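Local coordinates for N-acetylmuramoyl-L-alanine amidase domain-containing protein SAOUHSC_02979 (Staphylococcus aureus, PDB 5T1Q), which probably acts as an amidase on bacterial cell-wall peptidoglycan; this fragment of the secreted protein joins a glucosaminidase-family region to a CHAP domain, at residues 86-91 with 193-198; 165-170 with 186-191. All coordinates share one frame; numbering follows the deposited sequence.

Contact 1 of 2, residues 86-91 with 193-198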
loop_
_atom_site.group_PDB
_atom_site.type_symbol
_atom_site.label_atom_id
_atom_site.label_comp_id
_atom_site.label_asym_id
_atom_site.label_seq_id
_atom_site.Cartn_x
_atom_site.Cartn_y
_atom_site.Cartn_z
ATOM N N ILE A 86 2.878 -14.680 5.741
ATOM C CA ILE A 86 1.790 -13.880 6.287
ATOM C C ILE A 86 1.991 -12.394 5.941
ATOM O O ILE A 86 1.029 -11.689 5.634
ATOM C CB ILE A 86 1.649 -14.065 7.813
ATOM C CG1 ILE A 86 1.243 -15.505 8.131
ATOM C CG2 ILE A 86 0.596 -13.112 8.362
ATOM C CD1 ILE A 86 1.307 -15.860 9.598
ATOM N N ALA A 87 3.240 -11.943 6.000
ATOM C CA ALA A 87 3.573 -10.571 5.687
ATOM C C ALA A 87 3.285 -10.266 4.227
ATOM O O ALA A 87 2.752 -9.196 3.917
ATOM C CB ALA A 87 5.028 -10.295 6.010
ATOM N N GLN A 88 3.647 -11.194 3.333
ATOM C CA GLN A 88 3.368 -11.018 1.913
ATOM C C GLN A 88 1.860 -10.990 1.667
ATOM O O GLN A 88 1.388 -10.183 0.860
ATOM C CB GLN A 88 4.051 -12.088 1.046
ATOM C CG GLN A 88 5.529 -11.831 0.824
ATOM C CD GLN A 88 6.128 -12.689 -0.283
ATOM O OE1 GLN A 88 6.582 -13.808 -0.047
ATOM N NE2 GLN A 88 6.212 -12.124 -1.478
ATOM N N ALA A 89 1.111 -11.842 2.373
ATOM C CA ALA A 89 -0.345 -11.839 2.262
ATOM C C ALA A 89 -0.890 -10.476 2.684
ATOM O O ALA A 89 -1.705 -9.881 1.970
ATOM C CB ALA A 89 -0.977 -12.949 3.099
ATOM N N ILE A 90 -0.435 -9.985 3.838
ATOM C CA ILE A 90 -0.846 -8.664 4.342
ATOM C C ILE A 90 -0.539 -7.543 3.334
ATOM O O ILE A 90 -1.400 -6.720 3.031
ATOM C CB ILE A 90 -0.152 -8.336 5.691
ATOM C CG1 ILE A 90 -0.731 -9.199 6.815
ATOM C CG2 ILE A 90 -0.319 -6.859 6.056
ATOM C CD1 ILE A 90 0.087 -9.171 8.093
ATOM N N LEU A 91 0.691 -7.525 2.828
ATOM C CA LEU A 91 1.148 -6.479 1.905
ATOM C C LEU A 91 0.411 -6.477 0.568
ATOM O O LEU A 91 -0.150 -5.448 0.157
ATOM C CB LEU A 91 2.658 -6.610 1.688
ATOM C CG LEU A 91 3.406 -5.545 0.875
ATOM C CD1 LEU A 91 4.900 -5.692 1.104
ATOM C CD2 LEU A 91 3.097 -5.598 -0.616
ATOM N N PRO A 193 10.928 -0.984 -4.912
ATOM C CA PRO A 193 12.291 -1.021 -4.372
ATOM C C PRO A 193 12.369 -1.022 -2.845
ATOM O O PRO A 193 13.462 -1.165 -2.302
ATOM C CB PRO A 193 12.928 0.246 -4.954
ATOM C CG PRO A 193 11.792 1.193 -5.095
ATOM C CD PRO A 193 10.580 0.361 -5.417
ATOM N N ASN A 194 11.231 -0.847 -2.165
ATOM C CA ASN A 194 11.195 -0.897 -0.705
ATOM C C ASN A 194 10.518 -2.175 -0.235
ATOM O O ASN A 194 10.146 -2.272 0.925
ATOM C CB ASN A 194 10.426 0.305 -0.141
ATOM C CG ASN A 194 11.098 1.630 -0.431
ATOM O OD1 ASN A 194 10.443 2.580 -0.849
ATOM N ND2 ASN A 194 12.395 1.707 -0.197
ATOM N N TYR A 195 10.397 -3.166 -1.118
ATOM C CA TYR A 195 9.667 -4.387 -0.779
ATOM C C TYR A 195 10.164 -5.064 0.514
ATOM O O TYR A 195 9.359 -5.331 1.425
ATOM C CB TYR A 195 9.687 -5.370 -1.954
ATOM C CG TYR A 195 8.556 -6.381 -1.925
ATOM C CD1 TYR A 195 7.249 -5.989 -2.200
ATOM C CD2 TYR A 195 8.800 -7.731 -1.688
ATOM C CE1 TYR A 195 6.206 -6.903 -2.194
ATOM C CE2 TYR A 195 7.760 -8.655 -1.675
ATOM C CZ TYR A 195 6.469 -8.244 -1.932
ATOM O OH TYR A 195 5.441 -9.173 -1.927
ATOM N N ALA A 196 11.477 -5.278 0.622
ATOM C CA ALA A 196 12.052 -5.946 1.800
ATOM C C ALA A 196 11.800 -5.170 3.086
ATOM O O ALA A 196 11.362 -5.747 4.085
ATOM C CB ALA A 196 13.549 -6.182 1.620
ATOM N N LYS A 197 12.068 -3.867 3.068
ATOM C CA LYS A 197 11.846 -3.047 4.258
ATOM C C LYS A 197 10.371 -3.024 4.675
ATOM O O LYS A 197 10.061 -2.948 5.858
ATOM C CB LYS A 197 12.425 -1.637 4.109
ATOM C CG LYS A 197 13.957 -1.619 4.066
ATOM C CD LYS A 197 14.555 -0.319 4.582
ATOM C CE LYS A 197 14.091 0.919 3.819
ATOM N NZ LYS A 197 14.593 0.968 2.418
ATOM N N LYS A 198 9.472 -3.101 3.696
ATOM C CA LYS A 198 8.047 -3.166 3.986
ATOM C C LYS A 198 7.689 -4.487 4.669
ATOM O O LYS A 198 6.986 -4.487 5.681
ATOM C CB LYS A 198 7.218 -2.971 2.713
ATOM C CG LYS A 198 7.207 -1.535 2.209
ATOM C CD LYS A 198 6.415 -1.427 0.919
ATOM C CE LYS A 198 6.286 0.010 0.458
ATOM N NZ LYS A 198 5.390 0.096 -0.723
#
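Helix 82-93 and the first turn of helix 195-205 pack together in the lysozyme-like helical region of the glucosaminidase family, where Gln88 and Leu91 receive the ring of Tyr195. The contact illustrates how a buried tyrosine can pair an apolar ring with a polar tip. Tyr195 reaches across to helix 82-93 because its chi1 of -157° swings the ring away from the backbone N, bringing its hydroxyl to the amide of Gln88. NE2 of Gln88 donates to OH of Tyr195 over 3.1 Å, nearly straight at 168°. The hydroxyl lies in the amide plane, and the donor lies in the plane of the ring at its edge, although the two planes stand 82° apart. Each polar group has a further partner: Gln88 OE1 bonds to Tyr152 OH, and Tyr195 OH to Glu92 OE2, so both ends of the amide are fixed and its rotation is set. Along the CE1 side of the ring the contact turns apolar. Both methyls of Leu91 reach the same ring atom, Tyr195 CE1, CD2 at 3.7 Å. Lys198 adds only its aliphatic root, its NZ being paired with Asp192, and CB of Lys198 sits 3.9 Å from CD1 of Leu91.

Contact 2 of 2, residues 165-170 with 186-191; sequences TIYKPT and SKTYAT
Tyr167 and Thr188 carry the tight part of this contact, a meeting of two loops, one before and one after helix 178-185, that shows how a turn can be pinned through one aromatic side chain. The phenol of Tyr167 and the side chain of Thr188 run alongside each other, pointing opposite ways, and OH of Tyr167 donates to the backbone O of Thr188 over 2.7 Å. The donor stands well above the carbonyl plane, about 42° out of it, and not on a lone pair; the same oxygen also takes a bond from Asn3 ND2. Thr188 sets its own hydroxyl at the edge of the tyrosine ring: chi1 of 57° places OG1 between the backbone N and the carbonyl carbon, 3.3 Å from CE1 of Tyr167, while OG1 bonds to His184 O. The side chain of Tyr189 runs roughly perpendicular to that of Tyr167, with CD1 of Tyr189 3.6 Å from OH of Tyr167; the ring planes are oblique, 60° apart, which makes the pair neither a stack nor T-shaped.

Tyr167 is itself part of a type I turn that runs from Thr165 to Lys168; just past the turn, N and OG1 of Thr170 both bond to Tyr167 O, the hydroxyl at 2.8 Å and in the carbonyl plane, which steadies the backbone that carries the ring.

Toward solvent the fit is looser. Ile166, partly exposed, offers only CG1 at 3.9 Å to CG2 of Thr188, plus longer approaches. On the buried side Tyr167 rests on Leu155 and Ile156 of helix 145-158, and Thr170 on Ala181 and Leu185 of helix 178-185. Tyr189 lies against Tyr152 and bonds to Phe109 O, while Thr191 OG1 reaches Glu126 and Ala127 on strand 119-128.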
loop_
_atom_site.group_PDB
_atom_site.type_symbol
_atom_site.label_atom_id
_atom_site.label_comp_id
_atom_site.label_asym_id
_atom_site.label_seq_id
_atom_site.Cartn_x
_atom_site.Cartn_y
_atom_site.Cartn_z
ATOM N N THR A 165 14.881 -22.454 -9.038
ATOM C CA THR A 165 15.318 -22.083 -7.706
ATOM C C THR A 165 15.280 -20.564 -7.484
ATOM O O THR A 165 15.972 -20.046 -6.601
ATOM C CB THR A 165 16.740 -22.615 -7.454
ATOM O OG1 THR A 165 17.637 -22.037 -8.406
ATOM C CG2 THR A 165 16.766 -24.131 -7.575
ATOM N N ILE A 166 14.447 -19.858 -8.247
ATOM C CA ILE A 166 14.356 -18.406 -8.127
ATOM C C ILE A 166 14.011 -17.956 -6.692
ATOM O O ILE A 166 14.487 -16.926 -6.257
ATOM C CB ILE A 166 13.365 -17.797 -9.155
ATOM C CG1 ILE A 166 13.507 -16.263 -9.195
ATOM C CG2 ILE A 166 11.934 -18.234 -8.871
ATOM C CD1 ILE A 166 12.593 -15.563 -10.187
ATOM N N TYR A 167 13.219 -18.747 -5.968
ATOM C CA TYR A 167 12.855 -18.420 -4.581
ATOM C C TYR A 167 13.515 -19.349 -3.554
ATOM O O TYR A 167 13.159 -19.314 -2.375
ATOM C CB TYR A 167 11.329 -18.429 -4.403
ATOM C CG TYR A 167 10.616 -17.447 -5.301
ATOM C CD1 TYR A 167 10.847 -16.078 -5.185
ATOM C CD2 TYR A 167 9.689 -17.876 -6.251
ATOM C CE1 TYR A 167 10.198 -15.165 -6.005
ATOM C CE2 TYR A 167 9.030 -16.970 -7.075
ATOM C CZ TYR A 167 9.292 -15.612 -6.952
ATOM O OH TYR A 167 8.646 -14.698 -7.765
ATOM N N LYS A 168 14.478 -20.160 -3.996
ATOM C CA LYS A 168 15.188 -21.073 -3.090
ATOM C C LYS A 168 15.859 -20.334 -1.911
ATOM O O LYS A 168 15.818 -20.831 -0.795
ATOM C CB LYS A 168 16.197 -21.960 -3.847
ATOM C CG LYS A 168 16.917 -22.972 -2.958
ATOM C CD LYS A 168 17.802 -23.934 -3.743
ATOM C CE LYS A 168 18.527 -24.871 -2.791
ATOM N NZ LYS A 168 19.325 -25.920 -3.472
ATOM N N PRO A 169 16.467 -19.150 -2.153
ATOM C CA PRO A 169 17.057 -18.383 -1.040
ATOM C C PRO A 169 16.076 -17.906 0.065
ATOM O O PRO A 169 16.538 -17.408 1.089
ATOM C CB PRO A 169 17.678 -17.172 -1.743
ATOM C CG PRO A 169 17.989 -17.661 -3.120
ATOM C CD PRO A 169 16.866 -18.590 -3.462
ATOM N N THR A 170 14.761 -18.016 -0.142
ATOM C CA THR A 170 13.796 -17.646 0.908
ATOM C C THR A 170 13.459 -18.855 1.774
ATOM O O THR A 170 12.822 -18.706 2.823
ATOM C CB THR A 170 12.473 -17.083 0.361
ATOM O OG1 THR A 170 11.727 -18.116 -0.289
ATOM C CG2 THR A 170 12.716 -15.909 -0.591
ATOM N N SER A 186 13.111 -9.017 -2.777
ATOM C CA SER A 186 13.348 -7.658 -3.277
ATOM C C SER A 186 13.319 -7.473 -4.799
ATOM O O SER A 186 12.813 -6.466 -5.280
ATOM C CB SER A 186 14.712 -7.164 -2.753
ATOM O OG SER A 186 15.001 -5.840 -3.173
ATOM N N LYS A 187 13.872 -8.419 -5.547
ATOM C CA LYS A 187 13.936 -8.280 -7.015
ATOM C C LYS A 187 13.368 -9.449 -7.797
ATOM O O LYS A 187 13.370 -9.432 -9.021
ATOM C CB LYS A 187 15.388 -7.967 -7.429
ATOM C CG LYS A 187 15.769 -6.532 -7.064
ATOM C CD LYS A 187 17.256 -6.280 -6.871
ATOM C CE LYS A 187 17.455 -4.903 -6.231
ATOM N NZ LYS A 187 18.864 -4.605 -5.858
ATOM N N THR A 188 12.820 -10.432 -7.093
ATOM C CA THR A 188 12.272 -11.619 -7.731
ATOM C C THR A 188 10.744 -11.707 -7.663
ATOM O O THR A 188 10.143 -12.519 -8.371
ATOM C CB THR A 188 12.860 -12.871 -7.065
ATOM O OG1 THR A 188 12.578 -12.835 -5.664
ATOM C CG2 THR A 188 14.367 -12.929 -7.267
ATOM N N TYR A 189 10.125 -10.885 -6.820
ATOM C CA TYR A 189 8.683 -10.943 -6.615
ATOM C C TYR A 189 7.949 -9.660 -6.995
ATOM O O TYR A 189 6.816 -9.726 -7.479
ATOM C CB TYR A 189 8.399 -11.258 -5.153
ATOM C CG TYR A 189 7.049 -11.886 -4.923
ATOM C CD1 TYR A 189 6.894 -13.266 -5.003
ATOM C CD2 TYR A 189 5.925 -11.112 -4.637
ATOM C CE1 TYR A 189 5.661 -13.859 -4.786
ATOM C CE2 TYR A 189 4.689 -11.695 -4.429
ATOM C CZ TYR A 189 4.564 -13.073 -4.504
ATOM O OH TYR A 189 3.351 -13.676 -4.293
ATOM N N ALA A 190 8.587 -8.511 -6.759
ATOM C CA ALA A 190 7.985 -7.205 -7.042
ATOM C C ALA A 190 9.004 -6.193 -7.535
ATOM O O ALA A 190 10.219 -6.374 -7.382
ATOM C CB ALA A 190 7.307 -6.671 -5.788
ATOM N N THR A 191 8.499 -5.125 -8.138
ATOM C CA THR A 191 9.345 -4.046 -8.645
ATOM C C THR A 191 9.574 -2.970 -7.572
ATOM O O THR A 191 10.532 -2.192 -7.641
ATOM C CB THR A 191 8.701 -3.402 -9.875
ATOM O OG1 THR A 191 7.399 -2.932 -9.524
ATOM C CG2 THR A 191 8.568 -4.406 -11.000
#

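In the fold
From the N terminus the chain places strands 37-39 and 52-54 in the large sheet, then passes through helix 58-78 to helix 82-93, the hairpin of strands 119-128 and 131-140, and helix 145-158. The loop after that helix supplies residues 165-170, and once helix 178-185 has been made, residues 186-191 return to close contact 2 over 15 intervening residues. Past Asp192, segment 193-198 enters helix 195-205 and closes contact 1 over 101 residues, so contact 2 is nested inside it. Their centres lie 12 Å apart, and Tyr189 joins them: its CD2 is 3.3 Å from NE2 of Gln88. Together they tie helices 82-93 and 195-205 to the loops flanking helix 178-185.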